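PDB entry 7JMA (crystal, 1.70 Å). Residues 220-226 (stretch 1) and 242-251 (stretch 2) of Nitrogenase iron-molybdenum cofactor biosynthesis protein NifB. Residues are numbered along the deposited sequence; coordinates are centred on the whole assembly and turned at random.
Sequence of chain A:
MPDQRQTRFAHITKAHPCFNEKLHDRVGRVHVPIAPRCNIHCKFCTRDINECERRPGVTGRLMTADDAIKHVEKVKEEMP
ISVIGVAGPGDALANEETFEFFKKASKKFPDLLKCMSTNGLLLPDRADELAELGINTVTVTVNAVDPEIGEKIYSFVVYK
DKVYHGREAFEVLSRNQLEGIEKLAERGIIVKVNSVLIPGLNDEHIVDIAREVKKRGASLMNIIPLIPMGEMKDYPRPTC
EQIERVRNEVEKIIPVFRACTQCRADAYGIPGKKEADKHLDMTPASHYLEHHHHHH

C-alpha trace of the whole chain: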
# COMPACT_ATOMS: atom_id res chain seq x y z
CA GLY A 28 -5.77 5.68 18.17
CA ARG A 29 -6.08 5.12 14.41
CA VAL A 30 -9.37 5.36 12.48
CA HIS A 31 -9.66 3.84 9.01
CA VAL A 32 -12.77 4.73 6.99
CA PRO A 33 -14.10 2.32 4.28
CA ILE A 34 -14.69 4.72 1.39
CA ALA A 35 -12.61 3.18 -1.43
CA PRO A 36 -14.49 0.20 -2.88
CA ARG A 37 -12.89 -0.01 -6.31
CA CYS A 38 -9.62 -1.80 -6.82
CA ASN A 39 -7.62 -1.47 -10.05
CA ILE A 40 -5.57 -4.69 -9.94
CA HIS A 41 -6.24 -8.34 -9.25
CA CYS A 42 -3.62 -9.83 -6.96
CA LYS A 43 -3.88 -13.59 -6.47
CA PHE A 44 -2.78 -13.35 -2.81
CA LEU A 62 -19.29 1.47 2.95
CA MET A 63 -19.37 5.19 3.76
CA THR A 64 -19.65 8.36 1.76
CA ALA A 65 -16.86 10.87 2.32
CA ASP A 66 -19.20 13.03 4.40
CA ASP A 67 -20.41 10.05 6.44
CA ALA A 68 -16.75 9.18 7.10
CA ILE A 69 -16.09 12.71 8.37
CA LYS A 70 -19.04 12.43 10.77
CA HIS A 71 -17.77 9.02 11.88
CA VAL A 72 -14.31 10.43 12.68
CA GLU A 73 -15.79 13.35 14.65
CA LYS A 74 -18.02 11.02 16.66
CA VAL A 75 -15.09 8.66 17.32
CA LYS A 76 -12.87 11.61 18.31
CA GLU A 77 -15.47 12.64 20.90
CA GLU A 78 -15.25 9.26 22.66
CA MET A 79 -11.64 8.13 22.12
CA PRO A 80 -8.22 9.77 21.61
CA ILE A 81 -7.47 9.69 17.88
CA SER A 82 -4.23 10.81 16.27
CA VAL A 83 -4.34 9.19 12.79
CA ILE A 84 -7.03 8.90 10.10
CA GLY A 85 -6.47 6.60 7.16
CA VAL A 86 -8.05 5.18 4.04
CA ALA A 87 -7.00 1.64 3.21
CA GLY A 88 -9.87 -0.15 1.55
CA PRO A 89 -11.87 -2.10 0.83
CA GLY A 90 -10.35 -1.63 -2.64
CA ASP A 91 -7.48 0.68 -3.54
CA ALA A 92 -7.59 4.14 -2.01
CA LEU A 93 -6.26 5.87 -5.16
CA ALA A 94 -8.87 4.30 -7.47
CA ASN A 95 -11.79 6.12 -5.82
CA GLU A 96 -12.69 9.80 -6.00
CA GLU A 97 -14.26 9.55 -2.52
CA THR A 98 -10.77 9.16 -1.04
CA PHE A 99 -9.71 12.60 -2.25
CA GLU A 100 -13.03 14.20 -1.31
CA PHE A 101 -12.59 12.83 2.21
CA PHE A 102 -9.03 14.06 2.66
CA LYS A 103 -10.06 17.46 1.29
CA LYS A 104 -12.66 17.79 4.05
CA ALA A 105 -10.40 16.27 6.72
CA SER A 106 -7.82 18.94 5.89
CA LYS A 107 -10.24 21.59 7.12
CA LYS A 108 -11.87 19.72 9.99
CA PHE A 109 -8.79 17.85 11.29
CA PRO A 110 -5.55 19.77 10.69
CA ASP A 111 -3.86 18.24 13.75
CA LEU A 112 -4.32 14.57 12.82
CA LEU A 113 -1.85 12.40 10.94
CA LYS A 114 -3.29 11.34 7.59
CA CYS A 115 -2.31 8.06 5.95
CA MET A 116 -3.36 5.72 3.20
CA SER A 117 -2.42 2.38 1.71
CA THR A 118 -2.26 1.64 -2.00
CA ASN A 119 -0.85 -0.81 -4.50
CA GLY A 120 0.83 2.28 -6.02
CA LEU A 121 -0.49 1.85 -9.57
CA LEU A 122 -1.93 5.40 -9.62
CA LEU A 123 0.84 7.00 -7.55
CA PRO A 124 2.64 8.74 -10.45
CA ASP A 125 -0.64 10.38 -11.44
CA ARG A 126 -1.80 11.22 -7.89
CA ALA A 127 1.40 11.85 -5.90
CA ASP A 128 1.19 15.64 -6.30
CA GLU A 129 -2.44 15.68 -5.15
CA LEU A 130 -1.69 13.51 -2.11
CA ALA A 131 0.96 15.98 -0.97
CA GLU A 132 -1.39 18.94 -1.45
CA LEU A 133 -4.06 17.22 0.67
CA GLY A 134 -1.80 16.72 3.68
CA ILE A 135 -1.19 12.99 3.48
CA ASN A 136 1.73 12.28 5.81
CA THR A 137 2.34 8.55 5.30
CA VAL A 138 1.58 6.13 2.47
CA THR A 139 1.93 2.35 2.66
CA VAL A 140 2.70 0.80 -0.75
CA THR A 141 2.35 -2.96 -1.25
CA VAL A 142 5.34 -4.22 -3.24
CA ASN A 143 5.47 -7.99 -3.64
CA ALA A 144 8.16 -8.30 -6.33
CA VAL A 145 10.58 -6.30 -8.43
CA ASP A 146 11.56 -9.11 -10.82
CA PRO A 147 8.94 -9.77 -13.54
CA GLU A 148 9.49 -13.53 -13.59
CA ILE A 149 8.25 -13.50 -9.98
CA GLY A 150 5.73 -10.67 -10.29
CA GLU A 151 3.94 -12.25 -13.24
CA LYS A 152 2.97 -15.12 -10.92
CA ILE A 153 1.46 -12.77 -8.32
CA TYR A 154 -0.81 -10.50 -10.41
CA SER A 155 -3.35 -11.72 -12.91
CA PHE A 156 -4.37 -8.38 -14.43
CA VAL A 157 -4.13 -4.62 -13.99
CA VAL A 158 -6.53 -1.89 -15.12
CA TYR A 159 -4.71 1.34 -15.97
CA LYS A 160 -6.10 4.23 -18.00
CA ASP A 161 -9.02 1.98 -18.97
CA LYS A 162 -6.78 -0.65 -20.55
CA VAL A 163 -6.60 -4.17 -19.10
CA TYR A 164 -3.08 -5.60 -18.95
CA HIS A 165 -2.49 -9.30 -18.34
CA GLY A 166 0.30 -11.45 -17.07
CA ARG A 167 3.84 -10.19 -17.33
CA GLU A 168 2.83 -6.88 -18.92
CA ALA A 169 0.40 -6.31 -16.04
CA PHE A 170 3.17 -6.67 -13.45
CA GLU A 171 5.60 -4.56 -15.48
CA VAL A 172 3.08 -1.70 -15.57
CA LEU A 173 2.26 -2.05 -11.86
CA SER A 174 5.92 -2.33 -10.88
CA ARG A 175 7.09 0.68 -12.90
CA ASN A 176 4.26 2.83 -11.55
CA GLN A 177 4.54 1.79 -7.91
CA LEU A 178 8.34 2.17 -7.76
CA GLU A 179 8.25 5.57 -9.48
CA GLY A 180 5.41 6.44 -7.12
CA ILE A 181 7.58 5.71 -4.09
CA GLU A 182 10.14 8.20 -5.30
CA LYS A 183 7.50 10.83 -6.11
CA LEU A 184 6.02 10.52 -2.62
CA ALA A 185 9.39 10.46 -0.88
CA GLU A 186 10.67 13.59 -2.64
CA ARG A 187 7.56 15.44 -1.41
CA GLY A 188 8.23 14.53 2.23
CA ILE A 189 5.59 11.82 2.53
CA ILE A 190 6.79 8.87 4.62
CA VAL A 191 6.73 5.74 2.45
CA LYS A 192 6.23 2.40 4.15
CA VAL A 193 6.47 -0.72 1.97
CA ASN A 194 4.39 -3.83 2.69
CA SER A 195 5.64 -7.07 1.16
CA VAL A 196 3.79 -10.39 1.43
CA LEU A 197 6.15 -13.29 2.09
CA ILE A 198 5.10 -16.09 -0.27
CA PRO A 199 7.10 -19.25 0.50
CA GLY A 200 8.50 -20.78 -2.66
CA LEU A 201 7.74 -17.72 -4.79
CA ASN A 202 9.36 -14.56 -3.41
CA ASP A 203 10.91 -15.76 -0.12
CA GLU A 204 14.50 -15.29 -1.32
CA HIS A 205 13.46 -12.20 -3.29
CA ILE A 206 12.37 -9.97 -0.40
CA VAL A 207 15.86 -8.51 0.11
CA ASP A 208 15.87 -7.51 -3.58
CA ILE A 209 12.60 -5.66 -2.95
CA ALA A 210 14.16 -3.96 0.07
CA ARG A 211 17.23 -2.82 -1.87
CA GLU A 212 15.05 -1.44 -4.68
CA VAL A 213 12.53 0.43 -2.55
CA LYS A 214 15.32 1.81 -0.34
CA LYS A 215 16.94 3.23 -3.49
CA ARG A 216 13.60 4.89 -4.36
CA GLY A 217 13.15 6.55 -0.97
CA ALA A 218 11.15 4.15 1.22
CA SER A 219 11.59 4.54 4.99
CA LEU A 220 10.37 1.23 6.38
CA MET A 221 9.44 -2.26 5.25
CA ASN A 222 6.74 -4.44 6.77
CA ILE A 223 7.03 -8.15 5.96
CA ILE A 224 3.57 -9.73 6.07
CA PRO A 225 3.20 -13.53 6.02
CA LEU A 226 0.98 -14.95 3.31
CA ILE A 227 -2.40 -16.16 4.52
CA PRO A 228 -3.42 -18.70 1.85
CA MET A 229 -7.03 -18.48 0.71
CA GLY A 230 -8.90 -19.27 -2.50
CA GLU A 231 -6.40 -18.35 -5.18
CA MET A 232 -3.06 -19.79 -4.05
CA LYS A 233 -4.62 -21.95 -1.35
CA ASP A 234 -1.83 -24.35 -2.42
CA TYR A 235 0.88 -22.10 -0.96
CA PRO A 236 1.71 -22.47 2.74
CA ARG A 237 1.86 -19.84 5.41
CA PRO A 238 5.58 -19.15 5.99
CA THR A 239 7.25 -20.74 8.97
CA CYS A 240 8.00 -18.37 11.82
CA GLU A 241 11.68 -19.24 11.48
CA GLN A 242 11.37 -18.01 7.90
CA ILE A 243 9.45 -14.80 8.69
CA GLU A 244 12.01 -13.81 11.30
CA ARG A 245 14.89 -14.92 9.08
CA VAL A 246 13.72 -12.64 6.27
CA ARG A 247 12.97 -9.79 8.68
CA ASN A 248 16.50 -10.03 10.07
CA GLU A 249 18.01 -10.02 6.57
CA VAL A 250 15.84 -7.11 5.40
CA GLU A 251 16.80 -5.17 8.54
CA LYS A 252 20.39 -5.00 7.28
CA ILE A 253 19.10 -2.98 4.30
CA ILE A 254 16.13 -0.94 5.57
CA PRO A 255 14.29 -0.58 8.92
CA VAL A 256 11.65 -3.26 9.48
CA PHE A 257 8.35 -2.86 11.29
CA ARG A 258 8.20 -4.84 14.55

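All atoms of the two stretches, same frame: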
# COMPACT_ATOMS: atom_id res chain seq x y z
N LEU A 220 10.64 2.35 5.50
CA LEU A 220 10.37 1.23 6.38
C LEU A 220 9.77 0.13 5.52
O LEU A 220 9.10 0.41 4.54
CB LEU A 220 9.40 1.65 7.50
CG LEU A 220 8.91 0.62 8.50
CD1 LEU A 220 10.06 0.21 9.39
CD2 LEU A 220 7.78 1.22 9.31
N MET A 221 10.07 -1.11 5.89
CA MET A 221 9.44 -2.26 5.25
C MET A 221 8.70 -3.07 6.30
O MET A 221 9.18 -3.24 7.42
CB MET A 221 10.47 -3.13 4.55
CG MET A 221 9.87 -3.89 3.41
SD MET A 221 11.10 -4.24 2.16
CE MET A 221 10.79 -5.99 1.98
N ASN A 222 7.54 -3.58 5.91
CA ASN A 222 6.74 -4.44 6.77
C ASN A 222 6.57 -5.75 6.02
O ASN A 222 5.92 -5.78 4.97
CB ASN A 222 5.40 -3.79 7.09
CG ASN A 222 4.59 -4.58 8.11
OD1 ASN A 222 5.11 -5.45 8.81
ND2 ASN A 222 3.31 -4.26 8.21
N ILE A 223 7.18 -6.82 6.54
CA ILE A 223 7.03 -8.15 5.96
C ILE A 223 5.78 -8.78 6.55
O ILE A 223 5.66 -8.94 7.77
CB ILE A 223 8.26 -9.03 6.24
CG1 ILE A 223 9.55 -8.23 6.11
CG2 ILE A 223 8.28 -10.23 5.29
CD1 ILE A 223 9.85 -7.81 4.69
N ILE A 224 4.85 -9.15 5.68
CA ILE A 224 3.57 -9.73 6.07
C ILE A 224 3.56 -11.18 5.61
O ILE A 224 3.87 -11.45 4.44
CB ILE A 224 2.39 -8.96 5.44
CG1 ILE A 224 2.43 -7.49 5.86
CG2 ILE A 224 1.06 -9.60 5.83
CD1 ILE A 224 2.63 -7.30 7.34
N PRO A 225 3.25 -12.14 6.48
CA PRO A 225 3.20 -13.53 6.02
C PRO A 225 1.97 -13.75 5.17
O PRO A 225 0.90 -13.19 5.43
CB PRO A 225 3.13 -14.33 7.33
CG PRO A 225 2.45 -13.40 8.29
CD PRO A 225 2.95 -12.01 7.92
N LEU A 226 2.13 -14.56 4.12
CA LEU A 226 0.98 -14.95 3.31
C LEU A 226 -0.05 -15.69 4.16
O LEU A 226 0.30 -16.57 4.95
CB LEU A 226 1.42 -15.85 2.16
CG LEU A 226 0.26 -16.45 1.36
CD1 LEU A 226 -0.40 -15.36 0.53
CD2 LEU A 226 0.72 -17.63 0.51
N GLN A 242 11.13 -18.70 9.16
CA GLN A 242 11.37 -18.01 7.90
C GLN A 242 11.01 -16.53 7.99
O GLN A 242 11.77 -15.69 7.52
CB GLN A 242 10.59 -18.69 6.77
CG GLN A 242 11.09 -18.28 5.39
CD GLN A 242 10.21 -18.81 4.27
OE1 GLN A 242 8.99 -18.88 4.40
NE2 GLN A 242 10.84 -19.18 3.16
N ILE A 243 9.87 -16.20 8.61
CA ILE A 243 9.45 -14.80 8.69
C ILE A 243 10.46 -13.99 9.49
O ILE A 243 10.74 -12.83 9.17
CB ILE A 243 8.03 -14.67 9.29
CG1 ILE A 243 8.01 -15.07 10.76
CG2 ILE A 243 7.02 -15.50 8.49
CD1 ILE A 243 6.90 -14.41 11.57
N GLU A 244 11.03 -14.58 10.54
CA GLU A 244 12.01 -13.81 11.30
C GLU A 244 13.38 -13.85 10.65
O GLU A 244 14.16 -12.91 10.80
CB GLU A 244 12.06 -14.28 12.75
CG GLU A 244 10.84 -13.81 13.55
CD GLU A 244 10.78 -12.28 13.69
OE1 GLU A 244 11.82 -11.61 13.53
OE2 GLU A 244 9.67 -11.75 13.93
N ARG A 245 13.68 -14.92 9.91
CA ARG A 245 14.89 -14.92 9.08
C ARG A 245 14.86 -13.78 8.07
O ARG A 245 15.82 -13.01 7.97
CB ARG A 245 15.04 -16.26 8.37
N VAL A 246 13.77 -13.66 7.32
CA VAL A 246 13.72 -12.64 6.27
C VAL A 246 13.68 -11.25 6.88
O VAL A 246 14.28 -10.31 6.34
CB VAL A 246 12.54 -12.88 5.31
CG1 VAL A 246 12.75 -14.15 4.49
CG2 VAL A 246 11.22 -12.89 6.05
N ARG A 247 12.97 -11.08 8.00
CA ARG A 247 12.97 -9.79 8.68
C ARG A 247 14.37 -9.39 9.10
O ARG A 247 14.77 -8.23 8.94
CB ARG A 247 12.04 -9.82 9.89
CG ARG A 247 10.60 -9.43 9.57
CD ARG A 247 9.67 -9.57 10.77
NE ARG A 247 8.26 -9.50 10.36
CZ ARG A 247 7.28 -10.20 10.91
NH1 ARG A 247 7.52 -11.03 11.92
NH2 ARG A 247 6.03 -10.07 10.45
N ASN A 248 15.15 -10.34 9.63
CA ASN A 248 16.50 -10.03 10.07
C ASN A 248 17.40 -9.68 8.89
O ASN A 248 18.25 -8.79 9.00
CB ASN A 248 17.08 -11.21 10.85
CG ASN A 248 16.39 -11.41 12.18
OD1 ASN A 248 15.78 -10.49 12.72
ND2 ASN A 248 16.49 -12.62 12.73
N GLU A 249 17.23 -10.36 7.76
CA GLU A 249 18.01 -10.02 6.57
C GLU A 249 17.60 -8.66 6.02
O GLU A 249 18.46 -7.85 5.65
CB GLU A 249 17.84 -11.09 5.50
CG GLU A 249 19.07 -11.96 5.30
CD GLU A 249 19.15 -12.54 3.90
OE1 GLU A 249 18.16 -13.13 3.44
OE2 GLU A 249 20.21 -12.38 3.25
N VAL A 250 16.30 -8.39 5.94
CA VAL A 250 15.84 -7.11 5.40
C VAL A 250 16.32 -5.97 6.28
O VAL A 250 16.66 -4.89 5.78
CB VAL A 250 14.31 -7.13 5.25
CG1 VAL A 250 13.79 -5.75 4.87
CG2 VAL A 250 13.90 -8.15 4.21
N GLU A 251 16.38 -6.20 7.60
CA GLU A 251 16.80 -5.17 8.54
C GLU A 251 18.21 -4.65 8.25
O GLU A 251 18.54 -3.51 8.60
CB GLU A 251 16.73 -5.72 9.96
CG GLU A 251 16.44 -4.69 11.04
CD GLU A 251 16.15 -5.34 12.38
OE1 GLU A 251 16.95 -6.20 12.82
OE2 GLU A 251 15.11 -5.00 12.99
O HOH W 1 7.49 -6.60 9.61

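Strand 220-225 lies against helix 242-251 in a nearly antiparallel arrangement, with 167° between their N-to-C directions and 9.4 Å between the axes at closest approach. The alternation of the strand decides which residues take part: Met221, Ile223 and Pro225 direct their CA-to-CB bonds toward the helix, whereas those of Asn222 and Ile224 point away. Because the two segments run in opposite senses, Met221 pairs with Val250, Ile223 lies beside Arg247, and Pro225 falls opposite Ile243.

Ile223 is the centre of the contact and has the largest area covered by the other stretch. Its chi1 of -40° and chi2 of -69°, both in the m well, send the two arms of the side chain to different places on the helix. CG2 meets Val246 CG2 at 4.0 Å, while CD1 reaches Val250 CG2 at 4.1 Å, so the residue spans one helical turn. Between these contacts, Ile223 CG1 packs against the aliphatic part of Arg247, 3.8 Å from its CG. Val250, with chi1 in the t well, has CG2 4.1 Å from Ile223 CD1 and CG1 4.1 Å from SD of Met221, whose t, t side chain lies along Val250, with Met221 CB also about 4.2 Å from Val250 CG1. At the other end the packing is more exposed, with Pro225 CB 4.2 Å from CG2 of Ile243.

Arg247 supplies the polar part of the interface. Its CA-to-CB bond points sideways, but chi1 of -89° followed by t values at chi2 and chi3 extends the chain across to the strand. There NH2 donates a hydrogen bond to the backbone O of Ile223 (2.9 Å, N-H...O angle 155°). The carbonyl approaches the guanidinium at its edge, near its plane, where the N-H groups point. The other terminal nitrogen is engaged within the helix: Arg247 NH1 forms a salt bridge with Glu244 OE2 at 3.0 Å, which is also a hydrogen bond. Glu244, in an m, m conformation, touches no strand residue itself, yet its carboxylate holds the group that does.

A water extends this polar link. It accepts a hydrogen bond from the backbone N of Ile223 at 3.1 Å and a weak one from Arg247 NE, also at 3.1 Å, and it donates to Asn222 OD1 at 2.8 Å. Asn222, whose CA-to-CB bond points away from the helix, is therefore connected to Arg247 through solvent, its t rotamer bringing the amide end nearer the helix.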